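Trypsin-resistant surface T6 protein (Streptococcus pyogenes serotype M6, PDB 4P0D) probably forms the shaft of the serotype M6 pilus as its backbone subunit, built from Ig-like domains and anchored to the cell wall. Local coordinates at residues T13-E16 with G17-V21; D250-S254 with I255-I259. The protein carries 1 engineered substitution. All coordinates share one frame; numbering follows the deposited sequence. Where two conformers were deposited one is given.

Contact 1: T13-E16 with G17-V21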
loop_
_atom_site.group_PDB
_atom_site.type_symbol
_atom_site.label_atom_id
_atom_site.label_comp_id
_atom_site.label_asym_id
_atom_site.label_seq_id
_atom_site.Cartn_x
_atom_site.Cartn_y
_atom_site.Cartn_z
ATOM N N THR A 13 -31.646 0.292 11.830
ATOM C CA THR A 13 -30.729 -0.422 12.733
ATOM C C THR A 13 -29.448 -0.870 12.013
ATOM O O THR A 13 -29.300 -0.677 10.798
ATOM C CB THR A 13 -31.398 -1.653 13.357
ATOM O OG1 THR A 13 -31.811 -2.517 12.305
ATOM C CG2 THR A 13 -32.592 -1.250 14.189
ATOM N N ASN A 14 -28.523 -1.454 12.774
ATOM C CA ASN A 14 -27.250 -1.943 12.240
ATOM C C ASN A 14 -26.387 -0.848 11.640
ATOM O O ASN A 14 -25.714 -1.053 10.620
ATOM C CB ASN A 14 -27.450 -3.078 11.210
ATOM C CG ASN A 14 -26.195 -3.919 11.022
ATOM O OD1 ASN A 14 -25.488 -4.192 11.997
ATOM N ND2 ASN A 14 -25.896 -4.314 9.780
ATOM N N ILE A 15 -26.352 0.303 12.305
ATOM C CA ILE A 15 -25.545 1.420 11.862
ATOM C C ILE A 15 -24.167 1.315 12.512
ATOM O O ILE A 15 -24.023 1.474 13.730
ATOM C CB ILE A 15 -26.198 2.771 12.208
ATOM C CG1 ILE A 15 -27.601 2.843 11.604
ATOM C CG2 ILE A 15 -25.352 3.930 11.680
ATOM C CD1 ILE A 15 -28.296 4.180 11.766
ATOM N N GLU A 16 -23.161 1.028 11.689
ATOM C CA GLU A 16 -21.795 0.869 12.149
ATOM C C GLU A 16 -20.930 1.976 11.579
ATOM O O GLU A 16 -21.192 2.499 10.500
ATOM C CB GLU A 16 -21.258 -0.482 11.685
ATOM C CG GLU A 16 -21.858 -1.698 12.375
ATOM C CD GLU A 16 -21.549 -2.991 11.612
ATOM O OE1 GLU A 16 -22.071 -3.209 10.489
ATOM O OE2 GLU A 16 -20.769 -3.786 12.130
ATOM N N GLY A 17 -19.899 2.355 12.314
ATOM C CA GLY A 17 -18.926 3.273 11.786
ATOM C C GLY A 17 -19.295 4.722 11.870
ATOM O O GLY A 17 -18.561 5.546 11.378
ATOM N N GLY A 18 -20.412 5.037 12.529
ATOM C CA GLY A 18 -20.818 6.421 12.747
ATOM C C GLY A 18 -20.996 7.301 11.519
ATOM O O GLY A 18 -20.391 8.379 11.427
ATOM N N PRO A 19 -21.851 6.879 10.578
ATOM C CA PRO A 19 -22.079 7.697 9.391
ATOM C C PRO A 19 -23.044 8.858 9.665
ATOM O O PRO A 19 -23.658 8.928 10.715
ATOM C CB PRO A 19 -22.717 6.712 8.425
ATOM C CG PRO A 19 -23.518 5.824 9.326
ATOM C CD PRO A 19 -22.675 5.656 10.563
ATOM N N THR A 20 -23.153 9.756 8.699
ATOM C CA THR A 20 -24.200 10.752 8.640
ATOM C C THR A 20 -25.400 10.088 8.003
ATOM O O THR A 20 -25.266 9.326 7.036
ATOM C CB THR A 20 -23.740 11.920 7.748
ATOM O OG1 THR A 20 -22.616 12.542 8.364
ATOM C CG2 THR A 20 -24.822 12.921 7.544
ATOM N N VAL A 21 -26.575 10.354 8.546
ATOM C CA VAL A 21 -27.807 9.843 7.978
ATOM C C VAL A 21 -28.651 11.039 7.504
ATOM O O VAL A 21 -28.954 11.963 8.286
ATOM C CB VAL A 21 -28.592 8.994 8.998
ATOM C CG1 VAL A 21 -29.853 8.446 8.364
ATOM C CG2 VAL A 21 -27.719 7.862 9.528
#
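An apolar contact across a tight loop joins Ile15 to Pro19 and Val21 in the Ig-like first domain of this pilin, where the chain leaves strand 7-13 and turns into strand 20-31. Ile15 does the bridging with both of its branches. Its CG2 methyl presses on the proline ring, 3.4 Å from Pro19 CD, closer than carbons usually pack, and the two side chains cross obliquely. The same methyl lies 3.5 Å from Pro19 CG. With CG2 anti to the backbone N and CG1 beside that N (chi1 -56°), the branches diverge: the methyl faces the proline, while the extended arm carries CD1 to 4.3 Å from Val21 CG2. Ile81 and Leu100 touch all three side chains, and Tyr109 touches Ile15 and Pro19, so the bend of the loop is tied into the domain interior.

The chain reverses at Gly17 and Gly18, both with positive phi (82° at Gly17), backbone shapes that glycine adopts readily. The carbonyl oxygen of Glu16 is hydrogen-bonded to the Tyr109 hydroxyl, and Gly17 is hydrogen-bonded to Thr104, one of the bonds joining Gly17 O to Thr104 OG1. The CB of Glu16 points away from 17-21, and its OE1 makes a long, weak ion pair with Arg107 NH1. Pro19 CD also lies 3.5 Å from Glu16 O.

Contact 2: D250-S254 with I255-I259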
loop_
_atom_site.group_PDB
_atom_site.type_symbol
_atom_site.label_atom_id
_atom_site.label_comp_id
_atom_site.label_asym_id
_atom_site.label_seq_id
_atom_site.Cartn_x
_atom_site.Cartn_y
_atom_site.Cartn_z
ATOM N N ASP A 250 -17.990 -4.653 -12.275
ATOM C CA ASP A 250 -18.936 -5.650 -12.762
ATOM C C ASP A 250 -18.218 -6.904 -13.294
ATOM O O ASP A 250 -18.695 -8.024 -13.056
ATOM C CB ASP A 250 -19.890 -5.043 -13.801
ATOM C CG ASP A 250 -20.866 -4.037 -13.186
ATOM O OD1 ASP A 250 -21.137 -4.119 -11.976
ATOM O OD2 ASP A 250 -21.373 -3.160 -13.912
ATOM N N SER A 251 -17.068 -6.723 -13.953
ATOM C CA SER A 251 -16.309 -7.847 -14.527
ATOM C C SER A 251 -15.678 -8.786 -13.488
ATOM O O SER A 251 -15.241 -9.886 -13.826
ATOM C CB SER A 251 -15.194 -7.328 -15.445
ATOM O OG SER A 251 -14.069 -6.893 -14.687
ATOM N N LEU A 252 -15.603 -8.342 -12.235
ATOM C CA LEU A 252 -14.970 -9.139 -11.175
ATOM C C LEU A 252 -15.855 -10.250 -10.620
ATOM O O LEU A 252 -15.351 -11.184 -9.981
ATOM C CB LEU A 252 -14.470 -8.247 -10.043
ATOM C CG LEU A 252 -13.444 -7.169 -10.410
ATOM C CD1 LEU A 252 -12.967 -6.436 -9.160
ATOM C CD2 LEU A 252 -12.259 -7.749 -11.174
ATOM N N GLU A 253 -17.168 -10.180 -10.870
ATOM C CA GLU A 253 -18.101 -11.206 -10.380
ATOM C C GLU A 253 -17.952 -11.405 -8.862
ATOM O O GLU A 253 -17.960 -12.530 -8.381
ATOM C CB GLU A 253 -17.887 -12.550 -11.115
ATOM C CG GLU A 253 -18.133 -12.506 -12.609
ATOM C CD GLU A 253 -17.574 -13.698 -13.358
ATOM O OE1 GLU A 253 -17.266 -14.764 -12.762
ATOM O OE2 GLU A 253 -17.441 -13.563 -14.582
ATOM N N SER A 254 -17.752 -10.309 -8.137
ATOM C CA SER A 254 -17.577 -10.329 -6.675
ATOM C C SER A 254 -16.420 -11.211 -6.164
ATOM O O SER A 254 -16.437 -11.659 -5.020
ATOM C CB SER A 254 -18.888 -10.738 -5.990
ATOM O OG SER A 254 -19.994 -10.028 -6.535
ATOM N N ILE A 255 -15.418 -11.454 -7.006
ATOM C CA ILE A 255 -14.228 -12.210 -6.602
ATOM C C ILE A 255 -13.034 -11.260 -6.718
ATOM O O ILE A 255 -12.843 -10.635 -7.758
ATOM C CB ILE A 255 -14.055 -13.462 -7.498
ATOM C CG1 ILE A 255 -15.133 -14.493 -7.156
ATOM C CG2 ILE A 255 -12.672 -14.100 -7.344
ATOM C CD1 ILE A 255 -15.386 -15.508 -8.261
ATOM N N SER A 256 -12.250 -11.120 -5.654
ATOM C CA SER A 256 -11.132 -10.161 -5.658
ATOM C C SER A 256 -9.931 -10.716 -6.395
ATOM O O SER A 256 -9.544 -11.839 -6.145
ATOM C CB SER A 256 -10.643 -9.841 -4.242
ATOM O OG SER A 256 -11.671 -9.269 -3.482
ATOM N N PRO A 257 -9.312 -9.904 -7.252
ATOM C CA PRO A 257 -8.056 -10.295 -7.872
ATOM C C PRO A 257 -6.921 -10.235 -6.852
ATOM O O PRO A 257 -7.055 -9.561 -5.835
ATOM C CB PRO A 257 -7.860 -9.235 -8.947
ATOM C CG PRO A 257 -8.511 -8.027 -8.376
ATOM C CD PRO A 257 -9.699 -8.530 -7.610
ATOM N N ASN A 258 -5.846 -10.978 -7.108
ATOM C CA ASN A 258 -4.656 -10.975 -6.271
ATOM C C ASN A 258 -3.513 -10.413 -7.126
ATOM O O ASN A 258 -3.312 -10.844 -8.265
ATOM C CB ASN A 258 -4.372 -12.405 -5.788
ATOM C CG ASN A 258 -5.469 -12.928 -4.855
ATOM O OD1 ASN A 258 -5.946 -12.211 -3.962
ATOM N ND2 ASN A 258 -5.902 -14.160 -5.082
ATOM N N ILE A 259 -2.817 -9.400 -6.601
ATOM C CA ILE A 259 -1.836 -8.653 -7.363
ATOM C C ILE A 259 -0.444 -8.963 -6.805
ATOM O O ILE A 259 -0.256 -8.950 -5.591
ATOM C CB ILE A 259 -2.120 -7.126 -7.271
ATOM C CG1 ILE A 259 -3.547 -6.806 -7.740
ATOM C CG2 ILE A 259 -1.107 -6.300 -8.065
ATOM C CD1 ILE A 259 -3.851 -5.325 -7.740
#
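The carbonyl oxygen of Leu252 is gripped by two N-H groups, the backbone N of Ile255 and the indole NE1 of Trp213. Ile255 N lies 3.0 Å from Leu252 O, with an angle of 157° at the hydrogen. This bond closes a tight turn through Glu253 and Ser254, both of which have positive phi although neither is glycine. Trp213 also reaches Ile255 O weakly, so a single indole N-H spans the two ends of the turn.

The side chain of Ile255 lies alongside the turn. Its CG1 lies anti to its own carbonyl carbon (chi1 -72°), which brings CG1 to 3.7 Å from Glu253 O, while CB sits 3.6 Å from Leu252 O. On the buried side, in the conformer given for Pro257, Leu252 sends CD1 to 4.2 Å from Pro257 CD, the side chains meeting at about a right angle; Phe247 touches both residues. Polar ends tie the loop to its surroundings: Glu253 OE1 forms a salt bridge with Lys214 NZ, and Ser256 OG is hydrogen-bonded to Phe178 O. The chain then enters strand 258-265, beside strands 171-179 and 202-213. The closing bond and the backbone angles are those of a type I' beta turn, here set in the loop between two strands of the Cna-B-like domain.

Each contact illustrates how a beta-rich pilin domain bends its chain just ahead of a strand, contact 1 in the Ig-like domain and contact 2 in the Cna-B-like domain. Their centres are 27 Å apart and they do not touch. Both combine buried apolar residues with more exposed turn residues, but contact 1 has the larger buried share: three of its six touching residues are buried, against two of six in contact 2, where three are exposed. Both have polar partners outside their segments. Contact 1 depends on apolar contacts between its segments, with glycines at the bend, whereas only contact 2 also has a backbone hydrogen bond between its segments.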